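Local coordinates for enoyl-[acyl-carrier-protein] reductase [FMN] (Thermotoga maritima, PDB 5GVJ) that probably catalyses the NADH-dependent reduction of enoyl-acyl-carrier-protein in fatty acid synthesis, as an FMN-containing enoyl-ACP reductase II (FabK), at residues P16-G21 against L40-S45; F68-I73 against E89-V94; A98-K103 against R126-A131; V115-A120 against D134-E139. The protein carries 1 engineered substitution. One frame throughout, in Å; residues are numbered along the deposited sequence.

Along the chain, contacts 1 and 2 come in series, followed by contacts 3 and 4, whose segments interleave. Contacts 1, 2 and 4 lie in the eight-stranded parallel sheet of a TIM barrel: contact 1 joins strands 17-18 and 41-44, contact 2 strands 68-73 and 93-97, contact 4 strands 114-119 and 136-139. Probable hydrogen bonds link them, Gly41 O to Gly69 N and Val94 O to Ile116 N. Contact 3 belongs to the outer helices, its centre about 9 Å from that of contact 4 and about 20 Å from that of contact 1. Gly21 and Glu139 bind FMN in another structure of this protein; the flavin is absent here, but the barrel carries its binding residues.

Contact 1. Residues P16-G21 against L40-S45; sequences PILMGG and LGIIGS
Leu18 and Leu40 form a single backbone bridge, CA to CA 4.7 Å, between two chain pieces whose directions differ by only 13°. Two hydrogen bonds frame the bridge: Leu40 N donates to Ile17 O at 2.9 Å, and Met19 N donates to Leu40 O at 3.2 Å. Next to it the two leucine side chains lie side by side and point the same way, Leu18 CD2 resting 3.5 Å from Leu40 CB. Leu18 CD1 goes on to touch Ile42 CD1.

Met19 reaches the other strand with its sulfur. Its CG stands between the backbone N and the carbonyl carbon (chi1 76°), and the chain then bends at chi3. Met19 SD comes 3.4 Å from Ile42 N, which gives it a weak N-H...S bond, and Met19 CE turns to the carbonyl of the same residue, 3.2 Å from Ile42 O. Leu30, Ala31 and Val34 of helix 28-36 touch the Met19 side chain, while Met19 O accepts a bond from Gln191 NE2.

Gly21 fits where a side chain could not. Gly21 CA is 3.7 Å from Ile42 CG2, and a CB at this position would collide with that methyl. Gly44 is similarly confined, Gly44 CA lying 3.2 Å from Gly21 O.

Strand 17-18 also pairs through its backbone with strand 189-191, and strand 41-44 with strand 68-73. The bridge therefore closes the ring of parallel strands of a TIM barrel, and it does so beside Gly21, a residue seen to bind FMN in another structure of this protein.

Contact 2. Residues F68-I73 against E89-V94; sequences FGVNII and EKVPVV
The unusual feature is a CH-pi contact between Phe68 and Pro92: Pro92 CD stands over one face of the Phe68 ring, 3.8 Å from its centroid and 20° off the ring normal. The approach is displaced toward the rim, and the ring atom nearest to Pro92 CD is Phe68 CE1 at 3.6 Å. Pro92 CD also lies 3.4 Å from Phe68 O, so one methylene meets both the ring and the backbone of the phenylalanine. Chi1 of 65° sets Phe68 CG between the backbone N and the carbonyl carbon, and chi2 of -83° turns the ring so that one face meets Pro92 CD.

Val91 CG2 approaches the ring obliquely at Phe68 CE2, while Val91 CG1 meets Val70 CG2 at 3.9 Å, the two valines crossing at about a right angle. Ile57, Leu60 and Arg61 of helix 50-63 also touch the Phe68 side chain. An alanine in place of Phe68 would probably leave Pro92 CD and Val91 CG2 without their aromatic partner and open a gap toward that helix.

Beyond the ring the strands pair in parallel. Val70 N donates to Val93 O at 3.0 Å, and Val94 CA approaches Val70 O at 3.3 Å as a CA-H...O contact. On the side of helix 79-88, Ile72 CD1 reaches Val94 CG1 at 4.0 Å.

Strand 68-73, helix 79-88 and strand 93-97 make one beta-alpha-beta unit of the barrel. Within these two segments one backbone hydrogen bond and CA-H...O contacts supply the polar part, the pairing going on at Thr95; aliphatic and aromatic packing makes up much of the rest.

Contact 3. Residues A98-K103 against R126-A131; sequences AGNPTK and RMVERA
In the outer helical layer of the TIM barrel, an Asx turn made by Asn100 at the start of helix 102-110 packs against the final turns of helix 122-130, with Val128 and Ala131 as its chief partners. The contact is modest, burying 196 Å² over both sides, and no hydrogen bond crosses it.

The turn is identified by Thr102 N donating to Asn100 OD1 at 3.0 Å, with an N-H...O angle of 141° and the donor tilted 33° from the carbonyl plane. The Asn100 side chain slides past Val128 in the opposite direction, putting Asn100 OD1 4.0 Å from Val128 CG1. On the other branch of the amide, Asn100 ND2 comes within 4.2 Å of Met127 CE, a looser touch near the surface.

Val128 CG1 serves two neighbours: besides the amide oxygen it meets Pro101 CD, also at 4.0 Å, the proline ring and the valine crossing at about a right angle. Pro117 of strand 114-119 touches both Pro101 and Val128 from the barrel wall, so this side of the contact is backed by the sheet. Around Val128 the packing is therefore buried, whereas Asn100 is exposed and Ala131 partly so.

The contact lies away from the FMN and sodium sites and joins neighbouring parts of the helical shell. Its tightest meeting is between methyl groups: Thr102 CG2, anti to its own backbone N, stands 3.6 Å from Ala131 CB, with Thr102 OG1 beside it at 3.8 Å from the same carbon.

Contact 4. Residues V115-A120 against D134-E139; sequences VIPVVA and DAVIAE
Ile137 is the main bump of this contact, set in the hollow between Ile116 and Val118 of the neighbouring parallel strand. With chi1 at -66°, anti to its carbonyl carbon, Ile137 CG1 is placed on Ile116 CG2 at 3.6 Å, the two side chains crossing at about a right angle. Ile137 CD1 meets Val118 CG2 at 3.7 Å. The row continues at both ends: Val118 CG1 rests 3.7 Å from Glu139 CB, and Ile116 CG1 touches Ala135 CB. Ile168, Ala170 and Gln191 lie close to Ile137 as well.

The sheet's other side meets helix 122-130, where Pro117 and Val136 both touch Val128, and Val119 fits against Leu124 and Ala125. This is the beta-alpha-beta crossover of strand 114-119, helix 122-130 and strand 136-139. The two strands run 17° from parallel, with three central backbone bonds; the shortest is Val119 N to Ile137 O at 2.7 Å, almost linear at the carbonyl.

Asp134, just before strand 136-139, grips Val115 by two bonds. Asp134 OD2 accepts from Val115 N at 2.9 Å on the anti side of the carboxylate, and Asp134 N donates to Val115 O at 3.0 Å. Replacing Asp134 by an alanine would probably leave Val115 N without its carboxylate mate, with the backbone bond to Val115 O alone gripping that residue.

Main-chain bonds thus set the register and apolar methyls fill the relief. The extended Glu139 side chain lies beside Val118, its CD 4.0 Å from Val118 CG1, so the apolar row ends next to a carboxylate, in a residue seen to bind FMN in another structure of this protein.

Contact 1. Residues P16-G21 against L40-S45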
# COMPACT_ATOMS: atom_id res chain seq x y z
N PRO A 16 4.86 -2.84 19.95
CA PRO A 16 5.58 -2.92 18.67
C PRO A 16 5.30 -1.72 17.77
O PRO A 16 4.85 -1.86 16.63
CB PRO A 16 5.05 -4.23 18.08
CG PRO A 16 3.58 -4.20 18.53
CD PRO A 16 3.63 -3.65 19.95
N ILE A 17 5.53 -0.52 18.30
CA ILE A 17 5.12 0.73 17.68
C ILE A 17 6.29 1.71 17.76
O ILE A 17 6.79 2.00 18.85
CB ILE A 17 3.87 1.31 18.38
CG1 ILE A 17 2.70 0.33 18.23
CG2 ILE A 17 3.52 2.67 17.81
CD1 ILE A 17 1.44 0.74 19.02
N LEU A 18 6.74 2.20 16.60
CA LEU A 18 7.78 3.22 16.53
C LEU A 18 7.19 4.52 16.00
O LEU A 18 6.26 4.51 15.20
CB LEU A 18 8.96 2.82 15.62
CG LEU A 18 9.59 1.43 15.54
CD1 LEU A 18 10.96 1.52 14.82
CD2 LEU A 18 9.69 0.71 16.85
N MET A 19 7.74 5.65 16.47
CA MET A 19 7.48 6.94 15.83
C MET A 19 8.47 7.12 14.68
O MET A 19 9.37 6.31 14.48
CB MET A 19 7.57 8.09 16.84
CG MET A 19 8.97 8.48 17.23
SD MET A 19 9.06 9.88 18.41
CE MET A 19 9.55 11.21 17.31
N GLY A 20 8.31 8.21 13.93
CA GLY A 20 9.15 8.41 12.75
C GLY A 20 10.58 8.87 12.97
O GLY A 20 11.52 8.32 12.38
N GLY A 21 10.78 9.89 13.80
CA GLY A 21 12.12 10.44 13.96
C GLY A 21 12.60 11.24 12.75
O GLY A 21 13.77 11.13 12.36
N LEU A 40 8.65 3.01 20.83
CA LEU A 40 10.03 3.45 20.63
C LEU A 40 10.02 4.89 20.13
O LEU A 40 9.75 5.14 18.96
CB LEU A 40 10.79 2.56 19.66
CG LEU A 40 12.30 2.86 19.68
CD1 LEU A 40 12.97 2.12 20.85
CD2 LEU A 40 12.98 2.51 18.34
N GLY A 41 10.32 5.83 21.02
CA GLY A 41 10.57 7.19 20.58
C GLY A 41 11.89 7.26 19.84
O GLY A 41 12.82 6.49 20.09
N ILE A 42 11.97 8.18 18.90
CA ILE A 42 13.16 8.26 18.05
C ILE A 42 13.52 9.72 17.86
O ILE A 42 12.67 10.52 17.45
CB ILE A 42 12.95 7.57 16.68
CG1 ILE A 42 12.85 6.06 16.87
CG2 ILE A 42 14.11 7.92 15.76
CD1 ILE A 42 12.45 5.29 15.59
N ILE A 43 14.75 10.07 18.21
CA ILE A 43 15.28 11.41 18.00
C ILE A 43 15.74 11.52 16.55
O ILE A 43 16.56 10.72 16.09
CB ILE A 43 16.44 11.70 18.96
CG1 ILE A 43 15.95 11.73 20.41
CG2 ILE A 43 17.13 13.01 18.58
CD1 ILE A 43 17.09 11.74 21.44
N GLY A 44 15.20 12.49 15.82
CA GLY A 44 15.63 12.72 14.45
C GLY A 44 16.84 13.63 14.39
O GLY A 44 16.74 14.82 14.72
N SER A 45 17.99 13.10 14.00
CA SER A 45 19.23 13.87 14.01
C SER A 45 19.54 14.49 12.65
O SER A 45 20.63 15.05 12.48
CB SER A 45 20.40 13.00 14.48
OG SER A 45 20.84 12.10 13.47

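Contact 2. Residues F68-I73 against E89-V94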
# COMPACT_ATOMS: atom_id res chain seq x y z
N PHE A 68 14.99 3.99 23.43
CA PHE A 68 14.72 5.03 22.45
C PHE A 68 15.71 4.83 21.31
O PHE A 68 16.72 4.14 21.46
CB PHE A 68 14.87 6.43 23.06
CG PHE A 68 16.28 6.74 23.49
CD1 PHE A 68 16.75 6.31 24.72
CD2 PHE A 68 17.15 7.43 22.65
CE1 PHE A 68 18.05 6.57 25.11
CE2 PHE A 68 18.45 7.70 23.04
CZ PHE A 68 18.90 7.27 24.26
N GLY A 69 15.40 5.45 20.18
CA GLY A 69 16.28 5.40 19.03
C GLY A 69 16.74 6.78 18.61
O GLY A 69 16.21 7.82 19.03
N VAL A 70 17.78 6.77 17.77
CA VAL A 70 18.25 7.95 17.05
C VAL A 70 18.27 7.59 15.57
O VAL A 70 18.86 6.58 15.18
CB VAL A 70 19.65 8.40 17.50
CG1 VAL A 70 20.17 9.47 16.55
CG2 VAL A 70 19.61 8.93 18.94
N ASN A 71 17.63 8.42 14.75
CA ASN A 71 17.68 8.28 13.30
C ASN A 71 18.80 9.14 12.73
O ASN A 71 18.87 10.34 13.00
CB ASN A 71 16.34 8.67 12.67
CG ASN A 71 16.36 8.53 11.16
OD1 ASN A 71 16.52 7.43 10.63
ND2 ASN A 71 16.21 9.65 10.46
N ILE A 72 19.66 8.52 11.93
CA ILE A 72 20.80 9.20 11.33
C ILE A 72 20.60 9.22 9.82
O ILE A 72 20.30 8.18 9.22
CB ILE A 72 22.11 8.50 11.71
CG1 ILE A 72 22.39 8.71 13.20
CG2 ILE A 72 23.27 8.99 10.83
CD1 ILE A 72 23.61 8.01 13.69
N ILE A 73 20.75 10.40 9.21
CA ILE A 73 20.67 10.54 7.76
C ILE A 73 22.07 10.37 7.17
O ILE A 73 22.98 11.15 7.47
CB ILE A 73 20.08 11.90 7.36
CG1 ILE A 73 18.69 12.07 7.97
CG2 ILE A 73 20.01 12.00 5.84
CD1 ILE A 73 17.72 11.01 7.53
N GLU A 89 27.28 7.60 23.85
CA GLU A 89 26.16 7.78 24.77
C GLU A 89 25.30 6.53 24.93
O GLU A 89 24.20 6.61 25.49
CB GLU A 89 25.31 8.97 24.32
CG GLU A 89 26.13 10.24 24.05
CD GLU A 89 26.97 10.69 25.26
OE1 GLU A 89 26.50 10.57 26.41
OE2 GLU A 89 28.12 11.15 25.06
N LYS A 90 25.78 5.37 24.46
CA LYS A 90 25.09 4.08 24.62
C LYS A 90 23.63 4.16 24.14
O LYS A 90 22.71 3.66 24.79
CB LYS A 90 25.15 3.59 26.06
CG LYS A 90 26.54 3.63 26.71
CD LYS A 90 27.55 2.86 25.90
CE LYS A 90 27.57 1.37 26.25
NZ LYS A 90 28.45 0.61 25.30
N VAL A 91 23.42 4.78 22.98
CA VAL A 91 22.08 4.81 22.38
C VAL A 91 21.61 3.39 22.08
O VAL A 91 22.33 2.62 21.40
CB VAL A 91 22.10 5.67 21.11
CG1 VAL A 91 20.83 5.47 20.32
CG2 VAL A 91 22.26 7.15 21.49
N PRO A 92 20.45 2.96 22.58
CA PRO A 92 20.09 1.54 22.45
C PRO A 92 19.76 1.12 21.02
O PRO A 92 19.98 -0.04 20.67
CB PRO A 92 18.86 1.39 23.36
CG PRO A 92 18.78 2.63 24.15
CD PRO A 92 19.47 3.71 23.38
N VAL A 93 19.23 2.03 20.20
CA VAL A 93 18.70 1.70 18.88
C VAL A 93 19.08 2.82 17.92
O VAL A 93 18.89 4.00 18.23
CB VAL A 93 17.16 1.53 18.89
CG1 VAL A 93 16.67 1.12 17.49
CG2 VAL A 93 16.73 0.53 19.95
N VAL A 94 19.61 2.46 16.75
CA VAL A 94 19.90 3.45 15.72
C VAL A 94 19.22 3.02 14.42
O VAL A 94 19.39 1.88 13.98
CB VAL A 94 21.42 3.65 15.52
CG1 VAL A 94 21.68 4.59 14.34
CG2 VAL A 94 22.02 4.26 16.79

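Contact 3. Residues A98-K103 against R126-A131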
# COMPACT_ATOMS: atom_id res chain seq x y z
N ALA A 98 18.35 7.15 3.91
CA ALA A 98 19.02 7.71 2.72
C ALA A 98 20.24 6.88 2.33
O ALA A 98 21.35 7.41 2.19
CB ALA A 98 19.39 9.18 2.93
N GLY A 99 20.04 5.58 2.14
CA GLY A 99 21.07 4.80 1.50
C GLY A 99 21.42 3.57 2.30
O GLY A 99 20.62 3.05 3.09
N ASN A 100 22.65 3.10 2.07
CA ASN A 100 23.12 1.84 2.62
C ASN A 100 24.05 2.13 3.78
O ASN A 100 25.12 2.72 3.57
CB ASN A 100 23.86 1.06 1.53
CG ASN A 100 24.23 -0.34 1.97
OD1 ASN A 100 24.32 -0.64 3.16
ND2 ASN A 100 24.44 -1.22 0.99
N PRO A 101 23.70 1.74 5.02
CA PRO A 101 24.52 2.12 6.18
C PRO A 101 25.49 1.03 6.59
O PRO A 101 25.92 0.97 7.75
CB PRO A 101 23.48 2.37 7.27
CG PRO A 101 22.43 1.31 6.97
CD PRO A 101 22.45 1.09 5.45
N THR A 102 25.82 0.14 5.65
CA THR A 102 26.62 -1.04 5.96
C THR A 102 27.91 -0.66 6.67
O THR A 102 28.34 -1.36 7.59
CB THR A 102 26.92 -1.81 4.68
OG1 THR A 102 25.71 -2.41 4.18
CG2 THR A 102 27.97 -2.89 4.93
N LYS A 103 28.52 0.45 6.27
CA LYS A 103 29.82 0.82 6.82
C LYS A 103 29.78 1.07 8.32
O LYS A 103 30.83 1.03 8.97
CB LYS A 103 30.36 2.07 6.11
CG LYS A 103 29.65 3.37 6.51
CD LYS A 103 30.03 4.53 5.60
CE LYS A 103 31.54 4.77 5.59
NZ LYS A 103 32.05 5.32 6.89
N ARG A 126 18.04 -7.37 1.87
CA ARG A 126 18.90 -8.55 1.98
C ARG A 126 20.35 -8.16 2.22
O ARG A 126 21.06 -8.83 2.97
CB ARG A 126 18.79 -9.42 0.73
CG ARG A 126 17.41 -9.94 0.44
CD ARG A 126 17.53 -11.01 -0.61
NE ARG A 126 17.68 -10.39 -1.91
CZ ARG A 126 16.68 -10.12 -2.74
NH1 ARG A 126 15.44 -10.46 -2.40
NH2 ARG A 126 16.92 -9.53 -3.90
N MET A 127 20.80 -7.06 1.60
CA MET A 127 22.18 -6.61 1.81
C MET A 127 22.44 -6.25 3.27
O MET A 127 23.45 -6.65 3.85
CB MET A 127 22.47 -5.42 0.90
CG MET A 127 22.43 -5.77 -0.59
SD MET A 127 23.09 -4.46 -1.65
CE MET A 127 21.81 -3.23 -1.65
N VAL A 128 21.54 -5.48 3.88
CA VAL A 128 21.80 -5.04 5.25
C VAL A 128 21.63 -6.19 6.24
O VAL A 128 22.34 -6.25 7.25
CB VAL A 128 20.93 -3.82 5.62
CG1 VAL A 128 21.20 -2.65 4.69
CG2 VAL A 128 19.46 -4.18 5.59
N GLU A 129 20.73 -7.14 5.95
CA GLU A 129 20.70 -8.37 6.75
C GLU A 129 22.06 -9.05 6.74
O GLU A 129 22.58 -9.43 7.79
CB GLU A 129 19.62 -9.34 6.24
CG GLU A 129 19.56 -10.58 7.11
CD GLU A 129 18.50 -11.59 6.69
OE1 GLU A 129 17.81 -12.14 7.58
OE2 GLU A 129 18.37 -11.83 5.49
N ARG A 130 22.64 -9.22 5.54
CA ARG A 130 23.94 -9.88 5.42
C ARG A 130 25.00 -9.15 6.24
O ARG A 130 25.84 -9.79 6.89
CB ARG A 130 24.36 -9.93 3.95
CG ARG A 130 24.30 -11.30 3.30
CD ARG A 130 24.76 -11.26 1.84
NE ARG A 130 23.66 -10.99 0.91
CZ ARG A 130 23.58 -9.92 0.13
NH1 ARG A 130 24.54 -9.00 0.14
NH2 ARG A 130 22.53 -9.76 -0.67
N ALA A 131 24.96 -7.82 6.23
CA ALA A 131 25.93 -6.98 6.92
C ALA A 131 25.67 -6.86 8.42
O ALA A 131 26.42 -6.16 9.11
CB ALA A 131 25.95 -5.59 6.28

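Contact 4. Residues V115-A120 against D134-E139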
# COMPACT_ATOMS: atom_id res chain seq x y z
N VAL A 115 20.64 -2.11 15.33
CA VAL A 115 20.75 -1.32 14.11
C VAL A 115 19.60 -1.70 13.19
O VAL A 115 19.42 -2.87 12.86
CB VAL A 115 22.11 -1.55 13.43
CG1 VAL A 115 22.22 -0.71 12.17
CG2 VAL A 115 23.25 -1.20 14.42
N ILE A 116 18.82 -0.70 12.78
CA ILE A 116 17.62 -0.93 11.97
C ILE A 116 17.62 0.02 10.78
O ILE A 116 17.06 1.12 10.88
CB ILE A 116 16.34 -0.76 12.80
CG1 ILE A 116 16.39 -1.64 14.06
CG2 ILE A 116 15.10 -1.17 11.97
CD1 ILE A 116 15.17 -1.51 14.96
N PRO A 117 18.22 -0.36 9.64
CA PRO A 117 18.17 0.51 8.46
C PRO A 117 16.76 0.60 7.90
O PRO A 117 15.97 -0.34 7.99
CB PRO A 117 19.10 -0.21 7.45
CG PRO A 117 19.89 -1.20 8.26
CD PRO A 117 18.98 -1.59 9.40
N VAL A 118 16.44 1.76 7.32
CA VAL A 118 15.20 1.94 6.56
C VAL A 118 15.51 1.61 5.10
O VAL A 118 16.51 2.07 4.55
CB VAL A 118 14.66 3.37 6.71
CG1 VAL A 118 13.35 3.54 5.95
CG2 VAL A 118 14.45 3.73 8.19
N VAL A 119 14.68 0.76 4.49
CA VAL A 119 14.91 0.32 3.12
C VAL A 119 13.65 0.53 2.31
O VAL A 119 12.53 0.50 2.84
CB VAL A 119 15.36 -1.16 3.05
CG1 VAL A 119 16.61 -1.39 3.90
CG2 VAL A 119 14.24 -2.08 3.49
N ALA A 120 13.83 0.78 1.01
CA ALA A 120 12.71 0.87 0.08
C ALA A 120 12.81 -0.21 -0.98
O ALA A 120 12.09 -0.17 -1.99
CB ALA A 120 12.65 2.27 -0.55
N ASP A 134 19.93 -5.79 12.71
CA ASP A 134 19.08 -6.52 13.65
C ASP A 134 17.64 -6.59 13.18
O ASP A 134 16.93 -7.53 13.53
CB ASP A 134 19.13 -5.86 15.03
CG ASP A 134 20.51 -5.92 15.64
OD1 ASP A 134 20.87 -7.00 16.17
OD2 ASP A 134 21.25 -4.92 15.57
N ALA A 135 17.20 -5.61 12.41
CA ALA A 135 15.86 -5.58 11.85
C ALA A 135 15.90 -4.56 10.72
O ALA A 135 16.90 -3.87 10.54
CB ALA A 135 14.80 -5.20 12.90
N VAL A 136 14.81 -4.48 9.95
CA VAL A 136 14.74 -3.49 8.88
C VAL A 136 13.37 -2.85 8.90
O VAL A 136 12.37 -3.49 9.22
CB VAL A 136 15.02 -4.08 7.48
CG1 VAL A 136 16.42 -4.64 7.43
CG2 VAL A 136 13.99 -5.14 7.13
N ILE A 137 13.35 -1.56 8.57
CA ILE A 137 12.12 -0.83 8.35
C ILE A 137 11.89 -0.82 6.85
O ILE A 137 12.74 -0.36 6.08
CB ILE A 137 12.21 0.60 8.92
CG1 ILE A 137 12.33 0.58 10.45
CG2 ILE A 137 10.97 1.41 8.52
CD1 ILE A 137 13.00 1.81 11.04
N ALA A 138 10.76 -1.39 6.43
CA ALA A 138 10.38 -1.39 5.02
C ALA A 138 9.42 -0.22 4.86
O ALA A 138 8.30 -0.26 5.37
CB ALA A 138 9.74 -2.72 4.63
N GLU A 139 9.87 0.83 4.19
CA GLU A 139 9.11 2.07 4.14
C GLU A 139 8.48 2.25 2.76
O GLU A 139 9.20 2.50 1.79
CB GLU A 139 10.00 3.26 4.48
CG GLU A 139 9.27 4.58 4.43
CD GLU A 139 10.13 5.73 4.90
OE1 GLU A 139 10.87 6.32 4.07
OE2 GLU A 139 10.09 6.04 6.10